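Long-range contacts in protein CT_858 (Chlamydia trachomatis, PDB 3DOR), which is a secreted chlamydial protease, known as CPAF, that probably cuts proteins as a serine-type endopeptidase and forms a dimer in its mature state: residues 75-79 with 155-159; 128-132 with 146-150; 345-351 with 402-406; 357-363 with 442-447; 370-375 with 422-426. All coordinates share one frame; numbering follows the deposited sequence.

Contact 1: residues 75-79 with 155-159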
# COMPACT_ATOMS: atom_id res chain seq x y z
N GLY B 75 -13.72 -3.94 -9.78
CA GLY B 75 -13.30 -5.24 -10.27
C GLY B 75 -12.36 -6.00 -9.35
O GLY B 75 -11.72 -5.41 -8.48
N VAL B 76 -12.27 -7.31 -9.54
CA VAL B 76 -11.40 -8.14 -8.72
C VAL B 76 -10.31 -8.79 -9.56
O VAL B 76 -10.57 -9.28 -10.65
CB VAL B 76 -12.19 -9.29 -8.05
CG1 VAL B 76 -11.30 -10.00 -7.03
CG2 VAL B 76 -13.45 -8.77 -7.40
N THR B 77 -9.08 -8.78 -9.05
CA THR B 77 -7.97 -9.43 -9.75
C THR B 77 -7.54 -10.56 -8.81
O THR B 77 -7.72 -10.45 -7.60
CB THR B 77 -6.78 -8.48 -9.97
OG1 THR B 77 -6.22 -8.09 -8.71
CG2 THR B 77 -7.22 -7.24 -10.73
N PHE B 78 -6.98 -11.63 -9.36
CA PHE B 78 -6.59 -12.76 -8.54
C PHE B 78 -5.14 -13.18 -8.71
O PHE B 78 -4.52 -12.88 -9.73
CB PHE B 78 -7.49 -13.96 -8.84
CG PHE B 78 -8.96 -13.64 -8.81
CD1 PHE B 78 -9.59 -13.12 -9.93
CD2 PHE B 78 -9.71 -13.84 -7.65
CE1 PHE B 78 -10.96 -12.79 -9.90
CE2 PHE B 78 -11.07 -13.51 -7.61
CZ PHE B 78 -11.69 -12.99 -8.74
N PHE B 79 -4.60 -13.86 -7.69
CA PHE B 79 -3.23 -14.35 -7.77
C PHE B 79 -3.30 -15.62 -8.62
O PHE B 79 -3.31 -16.72 -8.09
CB PHE B 79 -2.68 -14.71 -6.37
CG PHE B 79 -2.40 -13.53 -5.48
CD1 PHE B 79 -3.21 -13.26 -4.38
CD2 PHE B 79 -1.31 -12.69 -5.74
CE1 PHE B 79 -2.93 -12.17 -3.54
CE2 PHE B 79 -1.02 -11.61 -4.91
CZ PHE B 79 -1.84 -11.35 -3.81
N ALA B 155 -7.17 -15.57 -16.16
CA ALA B 155 -7.71 -16.05 -14.90
C ALA B 155 -7.47 -14.97 -13.85
O ALA B 155 -8.15 -14.92 -12.83
CB ALA B 155 -7.04 -17.36 -14.47
N SER B 156 -6.49 -14.10 -14.10
CA SER B 156 -6.17 -13.02 -13.17
C SER B 156 -7.34 -12.05 -13.06
O SER B 156 -7.45 -11.30 -12.10
CB SER B 156 -4.91 -12.25 -13.61
OG SER B 156 -5.11 -11.55 -14.83
N LEU B 157 -8.22 -12.08 -14.05
CA LEU B 157 -9.38 -11.20 -14.03
C LEU B 157 -10.67 -11.99 -13.81
O LEU B 157 -11.77 -11.44 -13.88
CB LEU B 157 -9.45 -10.41 -15.34
CG LEU B 157 -8.26 -9.47 -15.60
CD1 LEU B 157 -8.45 -8.72 -16.93
CD2 LEU B 157 -8.16 -8.47 -14.45
N GLY B 158 -10.53 -13.28 -13.53
CA GLY B 158 -11.71 -14.11 -13.29
C GLY B 158 -12.34 -14.69 -14.55
O GLY B 158 -13.48 -15.17 -14.51
N HIS B 159 -11.61 -14.65 -15.66
CA HIS B 159 -12.12 -15.21 -16.91
C HIS B 159 -11.91 -16.71 -16.94
O HIS B 159 -10.99 -17.23 -16.30
CB HIS B 159 -11.37 -14.67 -18.14
CG HIS B 159 -11.36 -13.19 -18.27
ND1 HIS B 159 -12.32 -12.38 -17.71
CD2 HIS B 159 -10.53 -12.36 -18.96
CE1 HIS B 159 -12.09 -11.12 -18.05
NE2 HIS B 159 -11.01 -11.09 -18.81
O HOH W 1 -12.18 -9.16 -12.66
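Phe78, the last residue of strand 75-78, lays its ring against the 3-10 turn 155-157. With chi1 at -50° the ring is turned back beside its own backbone N, which brings it to the turn. CB is still distant, 4.2 Å from Ala155 O. Next out, CD1 nears two carbonyls, with Ser156 O 3.5 Å from Phe78 CD1 and Ala155 O a little farther. Farther round the ring, CE1 sits 3.7 Å from Gly158 N and as far from Gly158 CA, while Leu157 C lies at the ring edge. The positive phi of Gly158 (86°) calls for glycine, and its bare CA lets the ring come close. Gln59 and Ala63 of helix 55-67 also touch the ring.

The backbone supplies the polar part. Phe78 N donates to Ser156 O over 2.8 Å, and Thr77 CA approaches the same oxygen at 3.0 Å in a CA-H...O contact. A water donates to both Val76 O and Leu157 O, 2.6 Å from each. Thr77 CG2 and Leu157 CD2 meet more loosely. One direct bond and one shared water join the strand to a turn of the PDZ-like region; its polar links are all backbone, while the Phe78 ring supplies packing.

Contact 2: residues 128-132 with 146-150. With SO4 (sulfate ion), chain M.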
# COMPACT_ATOMS: atom_id res chain seq x y z
N LEU B 128 -19.33 -12.52 -28.11
CA LEU B 128 -19.14 -11.33 -27.29
C LEU B 128 -20.11 -11.29 -26.12
O LEU B 128 -19.72 -10.96 -25.00
CB LEU B 128 -19.30 -10.06 -28.14
CG LEU B 128 -18.04 -9.67 -28.93
CD1 LEU B 128 -18.34 -8.49 -29.84
CD2 LEU B 128 -16.93 -9.33 -27.95
N ALA B 129 -21.37 -11.63 -26.37
CA ALA B 129 -22.39 -11.62 -25.33
C ALA B 129 -22.00 -12.54 -24.17
O ALA B 129 -22.33 -12.26 -23.02
CB ALA B 129 -23.74 -12.06 -25.90
N THR B 130 -21.31 -13.63 -24.47
CA THR B 130 -20.89 -14.53 -23.40
C THR B 130 -19.88 -13.79 -22.52
O THR B 130 -19.65 -14.17 -21.38
CB THR B 130 -20.21 -15.81 -23.95
OG1 THR B 130 -18.94 -15.47 -24.51
CG2 THR B 130 -21.07 -16.47 -25.01
N LEU B 131 -19.30 -12.72 -23.06
CA LEU B 131 -18.30 -11.96 -22.32
C LEU B 131 -18.85 -10.74 -21.58
O LEU B 131 -18.11 -10.07 -20.86
CB LEU B 131 -17.18 -11.52 -23.27
CG LEU B 131 -16.48 -12.70 -23.96
CD1 LEU B 131 -15.49 -12.17 -25.01
CD2 LEU B 131 -15.75 -13.54 -22.92
N TYR B 132 -20.13 -10.46 -21.75
CA TYR B 132 -20.74 -9.31 -21.08
C TYR B 132 -20.88 -9.54 -19.58
O TYR B 132 -20.76 -10.67 -19.10
CB TYR B 132 -22.14 -9.05 -21.65
CG TYR B 132 -22.19 -8.64 -23.11
CD1 TYR B 132 -21.07 -8.16 -23.77
CD2 TYR B 132 -23.40 -8.69 -23.80
CE1 TYR B 132 -21.14 -7.72 -25.10
CE2 TYR B 132 -23.49 -8.26 -25.13
CZ TYR B 132 -22.36 -7.77 -25.77
OH TYR B 132 -22.46 -7.33 -27.06
N ALA B 146 -15.83 -5.49 -23.74
CA ALA B 146 -15.93 -6.93 -24.00
C ALA B 146 -15.00 -7.34 -25.14
O ALA B 146 -14.38 -8.41 -25.11
CB ALA B 146 -17.36 -7.30 -24.35
N LEU B 147 -14.92 -6.49 -26.16
CA LEU B 147 -14.07 -6.77 -27.30
C LEU B 147 -12.61 -6.92 -26.86
O LEU B 147 -11.89 -7.77 -27.38
CB LEU B 147 -14.17 -5.64 -28.32
CG LEU B 147 -14.41 -6.00 -29.79
CD1 LEU B 147 -13.90 -4.86 -30.65
CD2 LEU B 147 -13.70 -7.30 -30.16
N ARG B 148 -12.19 -6.09 -25.90
CA ARG B 148 -10.81 -6.15 -25.39
C ARG B 148 -10.46 -7.55 -24.95
O ARG B 148 -9.32 -7.99 -25.09
CB ARG B 148 -10.63 -5.23 -24.18
CG ARG B 148 -10.59 -3.74 -24.43
CD ARG B 148 -10.05 -3.03 -23.19
NE ARG B 148 -8.72 -3.53 -22.85
CZ ARG B 148 -8.01 -3.15 -21.80
NH1 ARG B 148 -8.49 -2.26 -20.94
NH2 ARG B 148 -6.79 -3.66 -21.60
N THR B 149 -11.45 -8.26 -24.40
CA THR B 149 -11.22 -9.61 -23.90
C THR B 149 -11.48 -10.73 -24.92
O THR B 149 -11.17 -11.89 -24.65
CB THR B 149 -12.07 -9.86 -22.64
OG1 THR B 149 -13.45 -9.90 -23.00
CG2 THR B 149 -11.85 -8.74 -21.63
N LEU B 150 -12.03 -10.38 -26.08
CA LEU B 150 -12.32 -11.39 -27.10
C LEU B 150 -11.09 -12.26 -27.35
O LEU B 150 -11.18 -13.49 -27.33
CB LEU B 150 -12.75 -10.71 -28.41
CG LEU B 150 -13.63 -11.51 -29.39
CD1 LEU B 150 -13.56 -10.88 -30.77
CD2 LEU B 150 -13.16 -12.94 -29.47
S SO4 M . -5.80 -2.93 -24.73
O1 SO4 M . -5.07 -3.33 -25.99
O2 SO4 M . -4.94 -3.25 -23.56
O3 SO4 M . -6.10 -1.46 -24.72
O4 SO4 M . -7.09 -3.71 -24.70
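Leu128, on helix 124-130, and Leu131, just after it, pack on residues 146-150 of helix 140-150, and the meeting is apolar. Leu128 works through CD2 alone: this methyl lies 3.9 Å from Leu147 CA, 4.2 Å from Ala146 CB and 4.2 Å from Leu150 CG, so it rests in the groove between three residues of the facing helix. Leu131 points straight across. Its CB faces Ala146 CB, and its CD1 runs on past the side chain of Thr149 to within 3.9 Å of Leu150 CA, the two side chains sliding by each other in opposite directions.

The aromatic contribution is an edge contact. Tyr132 CD1 stands 3.9 Å from Ala146 CB, which lies in the ring plane, while the backbone of Leu128 and Ala129 covers part of one face. The phenol oxygen has its partner in Glu143, and His136 stacks on the ring.

No hydrogen bond crosses between the two segments. Thr149 OG1, set between its own backbone N and carbonyl carbon (chi1 68°), turns back to give a 2.7 Å bond to Ala146 O. That satisfies the hydroxyl, and Leu131 CD1 packs against Thr149 OG1, 3.7 Å away. Arg148 takes no part across the contact; its guanidinium group lies by a sulfate, probably from the crystallisation liquor, which Ile255 N also holds.

The pair belongs to the PDZ-like region. Phe98 of strand 98-103 touches both Leu128 and Leu147, bringing the sheet up to the two helices, and Arg153, at strand 152-154, bonds the carbonyls of Thr149 and Leu150.

Contact 3: residues 345-351 with 402-406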
# COMPACT_ATOMS: atom_id res chain seq x y z
N SER B 345 -4.44 10.43 -12.66
CA SER B 345 -4.34 11.38 -11.56
C SER B 345 -5.12 12.66 -11.79
O SER B 345 -4.91 13.37 -12.78
CB SER B 345 -2.86 11.71 -11.30
OG SER B 345 -2.72 12.70 -10.29
N VAL B 346 -6.01 12.97 -10.85
CA VAL B 346 -6.84 14.16 -10.91
C VAL B 346 -6.02 15.46 -10.90
O VAL B 346 -6.31 16.41 -11.64
CB VAL B 346 -7.84 14.19 -9.72
CG1 VAL B 346 -8.75 15.40 -9.84
CG2 VAL B 346 -8.68 12.92 -9.69
N LEU B 347 -5.00 15.52 -10.05
CA LEU B 347 -4.18 16.73 -9.96
C LEU B 347 -3.43 16.98 -11.27
O LEU B 347 -3.28 18.13 -11.69
CB LEU B 347 -3.21 16.63 -8.78
CG LEU B 347 -3.83 16.64 -7.37
CD1 LEU B 347 -2.77 16.24 -6.35
CD2 LEU B 347 -4.40 18.03 -7.05
N TYR B 348 -2.97 15.91 -11.91
CA TYR B 348 -2.25 16.02 -13.18
C TYR B 348 -3.23 16.48 -14.26
O TYR B 348 -2.90 17.32 -15.11
CB TYR B 348 -1.64 14.68 -13.55
CG TYR B 348 -0.99 14.66 -14.92
CD1 TYR B 348 0.16 15.41 -15.18
CD2 TYR B 348 -1.50 13.86 -15.94
CE1 TYR B 348 0.79 15.35 -16.43
CE2 TYR B 348 -0.89 13.79 -17.19
CZ TYR B 348 0.26 14.54 -17.43
OH TYR B 348 0.90 14.44 -18.64
N LEU B 349 -4.43 15.91 -14.24
CA LEU B 349 -5.49 16.27 -15.17
C LEU B 349 -5.73 17.77 -15.02
O LEU B 349 -5.86 18.49 -16.00
CB LEU B 349 -6.77 15.48 -14.84
CG LEU B 349 -8.15 15.80 -15.46
CD1 LEU B 349 -8.69 17.03 -14.83
CD2 LEU B 349 -8.06 15.98 -16.97
N TYR B 350 -5.78 18.23 -13.77
CA TYR B 350 -6.01 19.65 -13.48
C TYR B 350 -4.88 20.53 -14.00
O TYR B 350 -5.12 21.64 -14.45
CB TYR B 350 -6.19 19.88 -11.97
CG TYR B 350 -7.53 19.41 -11.41
CD1 TYR B 350 -8.47 18.77 -12.22
CD2 TYR B 350 -7.85 19.62 -10.07
CE1 TYR B 350 -9.70 18.34 -11.72
CE2 TYR B 350 -9.07 19.20 -9.55
CZ TYR B 350 -9.99 18.56 -10.38
OH TYR B 350 -11.19 18.13 -9.86
N ALA B 351 -3.65 20.04 -13.92
CA ALA B 351 -2.51 20.81 -14.40
C ALA B 351 -2.62 21.02 -15.92
O ALA B 351 -2.40 22.12 -16.42
CB ALA B 351 -1.21 20.09 -14.07
N MET B 402 1.40 20.86 -7.57
CA MET B 402 0.93 19.54 -7.20
C MET B 402 0.68 18.77 -8.49
O MET B 402 -0.36 18.93 -9.15
CB MET B 402 -0.35 19.65 -6.36
CG MET B 402 -0.08 20.22 -4.97
SD MET B 402 -1.57 20.75 -4.12
CE MET B 402 -2.19 19.14 -3.50
N GLU B 403 1.65 17.94 -8.84
CA GLU B 403 1.62 17.14 -10.06
C GLU B 403 1.36 18.02 -11.28
O GLU B 403 0.62 17.66 -12.20
CB GLU B 403 0.58 16.02 -9.95
CG GLU B 403 0.98 14.99 -8.90
CD GLU B 403 0.06 13.78 -8.87
OE1 GLU B 403 -0.07 13.10 -9.92
OE2 GLU B 403 -0.51 13.50 -7.79
N GLY B 404 2.00 19.19 -11.27
CA GLY B 404 1.88 20.12 -12.36
C GLY B 404 0.99 21.31 -12.06
O GLY B 404 1.20 22.39 -12.61
N TYR B 405 0.00 21.13 -11.19
CA TYR B 405 -0.90 22.23 -10.88
C TYR B 405 -0.23 23.27 -9.97
O TYR B 405 0.24 22.95 -8.88
CB TYR B 405 -2.18 21.73 -10.23
CG TYR B 405 -3.29 22.75 -10.27
CD1 TYR B 405 -4.13 22.85 -11.38
CD2 TYR B 405 -3.51 23.61 -9.20
CE1 TYR B 405 -5.16 23.80 -11.42
CE2 TYR B 405 -4.54 24.57 -9.23
CZ TYR B 405 -5.36 24.65 -10.34
OH TYR B 405 -6.36 25.59 -10.38
N THR B 406 -0.22 24.51 -10.44
CA THR B 406 0.42 25.61 -9.72
C THR B 406 -0.16 25.84 -8.33
O THR B 406 -1.37 26.00 -8.18
CB THR B 406 0.33 26.92 -10.53
OG1 THR B 406 0.87 26.71 -11.84
CG2 THR B 406 1.11 28.03 -9.82
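A type I' beta turn, Met402 to Tyr405, is pressed against the first turns of helix 346-354 in the S41 peptidase region. Ser345, the N-cap residue of that helix, donates through OG to Glu403 OE1 over 2.7 Å, coming from above the carboxylate plane, 46° out of it. Trp303 NE1 gives a second bond to this oxygen, which should fix the carboxylate. To get there Glu403 runs extended beyond CG and crosses Leu347 at about a right angle, leaving Leu347 CD1 3.8 Å from Glu403 OE2. The same methyl meets Met402 CE at 4.1 Å.

Along the turn itself the packing is against backbone. Tyr348 CA makes a CA-H...O contact with Glu403 O at 3.4 Å, and this oxygen also lies at the edge of the Tyr348 ring. Ala351 CB abuts the turn closely, 3.2 Å from Gly404 C; the glycine, with phi 105°, brings its bare backbone up to the methyl. Tyr405, its CG anti to the backbone N (chi1 -163°), stands beside the helix with Tyr350 O in the plane of its ring, 3.4 Å from Tyr405 CD1, and with Tyr350 CB near the same carbon.

Met402 N to Tyr405 O and Tyr405 N to Met402 O close the turn with paired backbone bonds, the signature of a tight two-residue beta hairpin, here docked along the first two turns of a helix.

Contact 4: residues 357-363 with 442-447. With SO4 (sulfate ion), chain Q.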
# COMPACT_ATOMS: atom_id res chain seq x y z
N THR B 357 -6.42 27.15 -20.99
CA THR B 357 -7.42 28.19 -20.82
C THR B 357 -6.81 29.47 -20.26
O THR B 357 -5.76 29.44 -19.63
CB THR B 357 -8.54 27.74 -19.86
OG1 THR B 357 -9.52 28.78 -19.76
CG2 THR B 357 -7.97 27.44 -18.48
N ASP B 358 -7.48 30.60 -20.51
CA ASP B 358 -7.04 31.89 -20.01
C ASP B 358 -8.08 32.42 -19.02
O ASP B 358 -7.96 33.54 -18.50
CB ASP B 358 -6.82 32.89 -21.16
CG ASP B 358 -8.09 33.16 -21.96
OD1 ASP B 358 -9.09 32.44 -21.78
OD2 ASP B 358 -8.08 34.10 -22.78
N ARG B 359 -9.10 31.61 -18.77
CA ARG B 359 -10.18 31.93 -17.84
C ARG B 359 -10.44 30.72 -16.95
O ARG B 359 -10.20 29.58 -17.34
CB ARG B 359 -11.47 32.30 -18.61
CG ARG B 359 -12.02 31.20 -19.53
CD ARG B 359 -13.15 31.72 -20.42
NE ARG B 359 -13.60 30.74 -21.40
CZ ARG B 359 -14.51 29.80 -21.16
NH1 ARG B 359 -15.07 29.71 -19.97
NH2 ARG B 359 -14.86 28.95 -22.12
N PRO B 360 -10.94 30.95 -15.73
CA PRO B 360 -11.20 29.82 -14.84
C PRO B 360 -12.26 28.86 -15.40
O PRO B 360 -13.16 29.28 -16.13
CB PRO B 360 -11.65 30.49 -13.54
CG PRO B 360 -12.29 31.75 -14.02
CD PRO B 360 -11.34 32.22 -15.10
N LEU B 361 -12.13 27.59 -15.07
CA LEU B 361 -13.06 26.57 -15.53
C LEU B 361 -13.75 25.89 -14.35
O LEU B 361 -13.09 25.33 -13.48
CB LEU B 361 -12.32 25.51 -16.36
CG LEU B 361 -11.54 25.99 -17.59
CD1 LEU B 361 -10.78 24.83 -18.21
CD2 LEU B 361 -12.51 26.60 -18.59
N GLU B 362 -15.08 25.97 -14.30
CA GLU B 362 -15.85 25.35 -13.23
C GLU B 362 -15.62 23.84 -13.26
O GLU B 362 -15.57 23.25 -14.33
CB GLU B 362 -17.34 25.63 -13.41
CG GLU B 362 -17.87 26.79 -12.60
CD GLU B 362 -17.81 26.53 -11.11
OE1 GLU B 362 -18.36 25.49 -10.67
OE2 GLU B 362 -17.22 27.35 -10.37
N LEU B 363 -15.47 23.23 -12.09
CA LEU B 363 -15.25 21.80 -12.01
C LEU B 363 -16.44 21.07 -11.42
O LEU B 363 -17.13 21.59 -10.55
CB LEU B 363 -14.02 21.50 -11.13
CG LEU B 363 -12.64 21.86 -11.69
CD1 LEU B 363 -11.61 21.94 -10.57
CD2 LEU B 363 -12.25 20.80 -12.72
N PHE B 442 -10.96 22.06 -4.89
CA PHE B 442 -10.86 22.93 -6.07
C PHE B 442 -12.21 23.15 -6.75
O PHE B 442 -12.73 22.27 -7.45
CB PHE B 442 -9.89 22.34 -7.11
CG PHE B 442 -8.45 22.28 -6.65
CD1 PHE B 442 -8.13 22.35 -5.30
CD2 PHE B 442 -7.42 22.08 -7.57
CE1 PHE B 442 -6.81 22.23 -4.86
CE2 PHE B 442 -6.10 21.96 -7.15
CZ PHE B 442 -5.78 22.04 -5.79
N GLU B 443 -12.78 24.33 -6.55
CA GLU B 443 -14.06 24.67 -7.14
C GLU B 443 -13.89 24.88 -8.63
O GLU B 443 -14.79 24.61 -9.43
CB GLU B 443 -14.59 25.95 -6.52
CG GLU B 443 -14.83 25.80 -5.03
CD GLU B 443 -16.24 26.17 -4.65
OE1 GLU B 443 -16.58 27.37 -4.77
OE2 GLU B 443 -16.99 25.27 -4.23
N LYS B 444 -12.72 25.36 -9.01
CA LYS B 444 -12.47 25.61 -10.41
C LYS B 444 -11.00 25.56 -10.73
O LYS B 444 -10.15 25.68 -9.85
CB LYS B 444 -13.05 26.97 -10.82
CG LYS B 444 -12.52 28.14 -10.00
CD LYS B 444 -13.22 29.45 -10.35
CE LYS B 444 -14.69 29.41 -9.99
NZ LYS B 444 -15.35 30.75 -10.13
N ILE B 445 -10.72 25.35 -12.01
CA ILE B 445 -9.36 25.33 -12.49
C ILE B 445 -9.01 26.77 -12.78
O ILE B 445 -9.76 27.49 -13.43
CB ILE B 445 -9.24 24.49 -13.76
CG1 ILE B 445 -8.96 23.03 -13.37
CG2 ILE B 445 -8.13 25.04 -14.64
CD1 ILE B 445 -9.63 22.04 -14.23
N HIS B 446 -7.86 27.19 -12.27
CA HIS B 446 -7.38 28.54 -12.50
C HIS B 446 -6.29 28.43 -13.54
O HIS B 446 -5.50 27.51 -13.52
CB HIS B 446 -6.86 29.12 -11.19
CG HIS B 446 -7.93 29.23 -10.15
ND1 HIS B 446 -8.81 30.29 -10.10
CD2 HIS B 446 -8.33 28.36 -9.19
CE1 HIS B 446 -9.71 30.07 -9.16
NE2 HIS B 446 -9.44 28.90 -8.59
N PRO B 447 -6.26 29.38 -14.49
CA PRO B 447 -5.25 29.35 -15.55
C PRO B 447 -3.81 29.35 -15.06
O PRO B 447 -3.46 30.07 -14.13
CB PRO B 447 -5.59 30.58 -16.40
CG PRO B 447 -6.40 31.45 -15.49
CD PRO B 447 -7.20 30.50 -14.67
S SO4 Q . -13.11 30.64 -25.00
O1 SO4 Q . -12.16 30.56 -26.18
O2 SO4 Q . -12.31 30.99 -23.76
O3 SO4 Q . -14.16 31.72 -25.21
O4 SO4 Q . -13.80 29.29 -24.89
O HOH W 2 -16.92 23.09 -8.31
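Strands 361-368 and 444-445 pair as an antiparallel beta ladder, with Leu361 and Ile445 the hydrogen-bonded pair and Glu362 and Lys444 the non-hydrogen-bonded one. Leu361 N gives to Ile445 O over 2.9 Å, and Ile445 N returns a bond to Leu361 O over 2.8 Å. Leu363 N then bonds Glu443 O, an oxygen that also accepts from a water held by Leu363 O. Ile445 O meets Pro360 CA as well, in a CA-H...O contact.

Leu361 and Ile445 place their side chains on one face of the sheet, with CB atoms 4.2 Å apart. Ile445 then crosses Leu363 at about a right angle, and Leu363 CD1 comes 3.9 Å from Phe442 CB. Tyr350 of helix 346-354 and Val475 of helix 468-478 cover this apolar side.

Glu362 and Lys444 occupy the other face. The glutamate chain bends at chi2 (-66°) and brings OE2 to 3.3 Å from Lys444 CE; the salt bridge to Lys444 NZ is long. Lys444 CD also rests against Pro360 CB.

Beyond the ladder, Pro447 CB, after strand 444-445, packs on Thr357 O, ahead of strand 361-368. Arg359 turns outward to a sulfate, probably from the crystallisation liquor, gripping it by two nearly straight bonds: NE to O2 at 2.7 Å and NH2 to O4 at 3.0 Å, the sulfur lying in the guanidinium plane.

Contact 5: residues 370-375 with 422-426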
# COMPACT_ATOMS: atom_id res chain seq x y z
N LEU B 370 -18.21 8.34 3.25
CA LEU B 370 -17.19 8.61 4.26
C LEU B 370 -17.04 7.62 5.40
O LEU B 370 -18.01 7.03 5.87
CB LEU B 370 -17.44 10.01 4.84
CG LEU B 370 -17.54 11.19 3.87
CD1 LEU B 370 -18.00 12.44 4.61
CD2 LEU B 370 -16.18 11.44 3.20
N THR B 371 -15.79 7.45 5.83
CA THR B 371 -15.41 6.60 6.97
C THR B 371 -14.40 7.46 7.73
O THR B 371 -13.94 8.49 7.22
CB THR B 371 -14.72 5.26 6.55
OG1 THR B 371 -13.47 5.53 5.91
CG2 THR B 371 -15.61 4.46 5.60
N GLN B 372 -14.02 7.06 8.94
CA GLN B 372 -13.08 7.89 9.68
C GLN B 372 -11.72 8.02 8.96
O GLN B 372 -10.91 8.91 9.29
CB GLN B 372 -12.88 7.37 11.10
CG GLN B 372 -13.12 5.89 11.33
CD GLN B 372 -14.59 5.50 11.39
OE1 GLN B 372 -15.30 5.79 12.35
NE2 GLN B 372 -15.06 4.82 10.35
N ASP B 373 -11.47 7.21 7.93
CA ASP B 373 -10.22 7.32 7.18
C ASP B 373 -10.26 8.68 6.47
O ASP B 373 -9.27 9.42 6.50
CB ASP B 373 -10.16 6.20 6.17
CG ASP B 373 -8.85 6.20 5.35
OD1 ASP B 373 -8.62 5.22 4.61
OD2 ASP B 373 -8.03 7.15 5.41
N GLU B 374 -11.40 9.00 5.85
CA GLU B 374 -11.52 10.27 5.16
C GLU B 374 -11.51 11.44 6.13
O GLU B 374 -11.06 12.54 5.79
CB GLU B 374 -12.79 10.32 4.30
CG GLU B 374 -12.73 9.41 3.09
CD GLU B 374 -12.72 7.92 3.46
OE1 GLU B 374 -11.98 7.15 2.81
OE2 GLU B 374 -13.47 7.51 4.38
N VAL B 375 -12.00 11.20 7.34
CA VAL B 375 -12.05 12.24 8.35
C VAL B 375 -10.63 12.62 8.74
O VAL B 375 -10.33 13.80 8.86
CB VAL B 375 -12.82 11.79 9.60
CG1 VAL B 375 -12.75 12.88 10.66
CG2 VAL B 375 -14.28 11.50 9.24
N VAL B 422 -15.74 18.10 4.62
CA VAL B 422 -15.76 16.69 4.95
C VAL B 422 -16.10 16.52 6.43
O VAL B 422 -16.96 15.72 6.79
CB VAL B 422 -14.39 16.02 4.65
CG1 VAL B 422 -14.39 14.57 5.15
CG2 VAL B 422 -14.14 16.04 3.15
N LEU B 423 -15.44 17.30 7.28
CA LEU B 423 -15.70 17.23 8.72
C LEU B 423 -17.15 17.60 9.02
O LEU B 423 -17.78 17.02 9.91
CB LEU B 423 -14.77 18.18 9.48
CG LEU B 423 -13.28 17.83 9.51
CD1 LEU B 423 -12.50 18.97 10.16
CD2 LEU B 423 -13.07 16.52 10.28
N ASN B 424 -17.68 18.57 8.27
CA ASN B 424 -19.05 19.01 8.46
C ASN B 424 -20.03 17.90 8.07
O ASN B 424 -21.01 17.65 8.77
CB ASN B 424 -19.32 20.28 7.64
CG ASN B 424 -20.58 21.00 8.07
OD1 ASN B 424 -20.71 21.41 9.22
ND2 ASN B 424 -21.52 21.15 7.14
N CYS B 425 -19.76 17.22 6.96
CA CYS B 425 -20.62 16.12 6.52
C CYS B 425 -20.60 15.00 7.54
O CYS B 425 -21.64 14.42 7.87
CB CYS B 425 -20.15 15.56 5.18
SG CYS B 425 -20.55 16.61 3.80
N TRP B 426 -19.40 14.69 8.04
CA TRP B 426 -19.26 13.63 9.02
C TRP B 426 -20.08 13.92 10.28
O TRP B 426 -20.82 13.07 10.75
CB TRP B 426 -17.79 13.43 9.38
CG TRP B 426 -17.56 12.32 10.36
CD1 TRP B 426 -17.26 12.44 11.69
CD2 TRP B 426 -17.57 10.91 10.08
NE1 TRP B 426 -17.08 11.19 12.25
CE2 TRP B 426 -17.27 10.24 11.28
CE3 TRP B 426 -17.82 10.16 8.92
CZ2 TRP B 426 -17.19 8.84 11.36
CZ3 TRP B 426 -17.74 8.77 9.00
CH2 TRP B 426 -17.43 8.13 10.22
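Val375 sets its CG2 methyl over one face of the Trp426 indole, 3.6 Å from the centroid of the five-membered ring and 19° off its normal, a CH-pi contact. The two valine methyls divide the work. CG1, anti to the backbone N (chi1 176°), reaches Leu423 CD2 at 3.7 Å, while CG2 beside the N is the one that meets the ring, closest at Trp426 CD2.

The six-membered end of the indole slots against the start of helix 372-384. Leu370 O lies in the ring plane, 3.6 Å from Trp426 CZ3, and Leu370 CB nears CE3. Gln372, bent at chi2, brings its amide to the far end of the ring: OE1 is 3.7 Å from Trp426 CZ2, the amide and ring planes standing 84° apart. The leucine also meets the helix beside the tryptophan, Leu370 CD1 packing on Cys425 CB at 3.8 Å and its CD2 on Val422 CG1.

The helix start is fixed by a capping box. Thr371 OG1 accepts a weak bond from Asp373 N, and Glu374 OE2 takes two bonds, from Thr371 N over 2.7 Å and from Thr371 OG1. This probably steadies the first turn beside the tryptophan.

No hydrogen bond joins the two segments. Trp426 NE1 instead donates to Gly192 O of the second subunit, and Ile197 of that subunit packs on the indole, so this buried pair lies at the dimer interface. Helices 372-384 and 409-428 run in roughly opposite directions, and Leu423 carries the packing on to Ala378, Leu379 and Leu382, while Leu370 is tied by its backbone to Ile431.

Overall arrangement
Contacts 3 and 5 are largely buried, whereas contacts 1, 2 and 4 are partly so. Contacts 3 and 4 touch: Tyr405 OH lies 2.9 Å from His446 N, a probable hydrogen bond, and their segments alternate along the chain. Contact 5 falls between the two segments of contact 4, about 11 Å away at the nearest atoms. Contacts 1 and 2 meet through His159 and Thr149, both in the PDZ-like region. Contacts 1 and 4 reach the same antiparallel sheet, their centres about 39 Å apart. Contact 4 is a backbone-bonded ladder, contact 1 has one such bond and a shared water, apolar packing rules contacts 2 and 5, and contact 3 adds a serine-to-carboxylate bond at a helix N-cap. Contact 5 lies at the dimer interface.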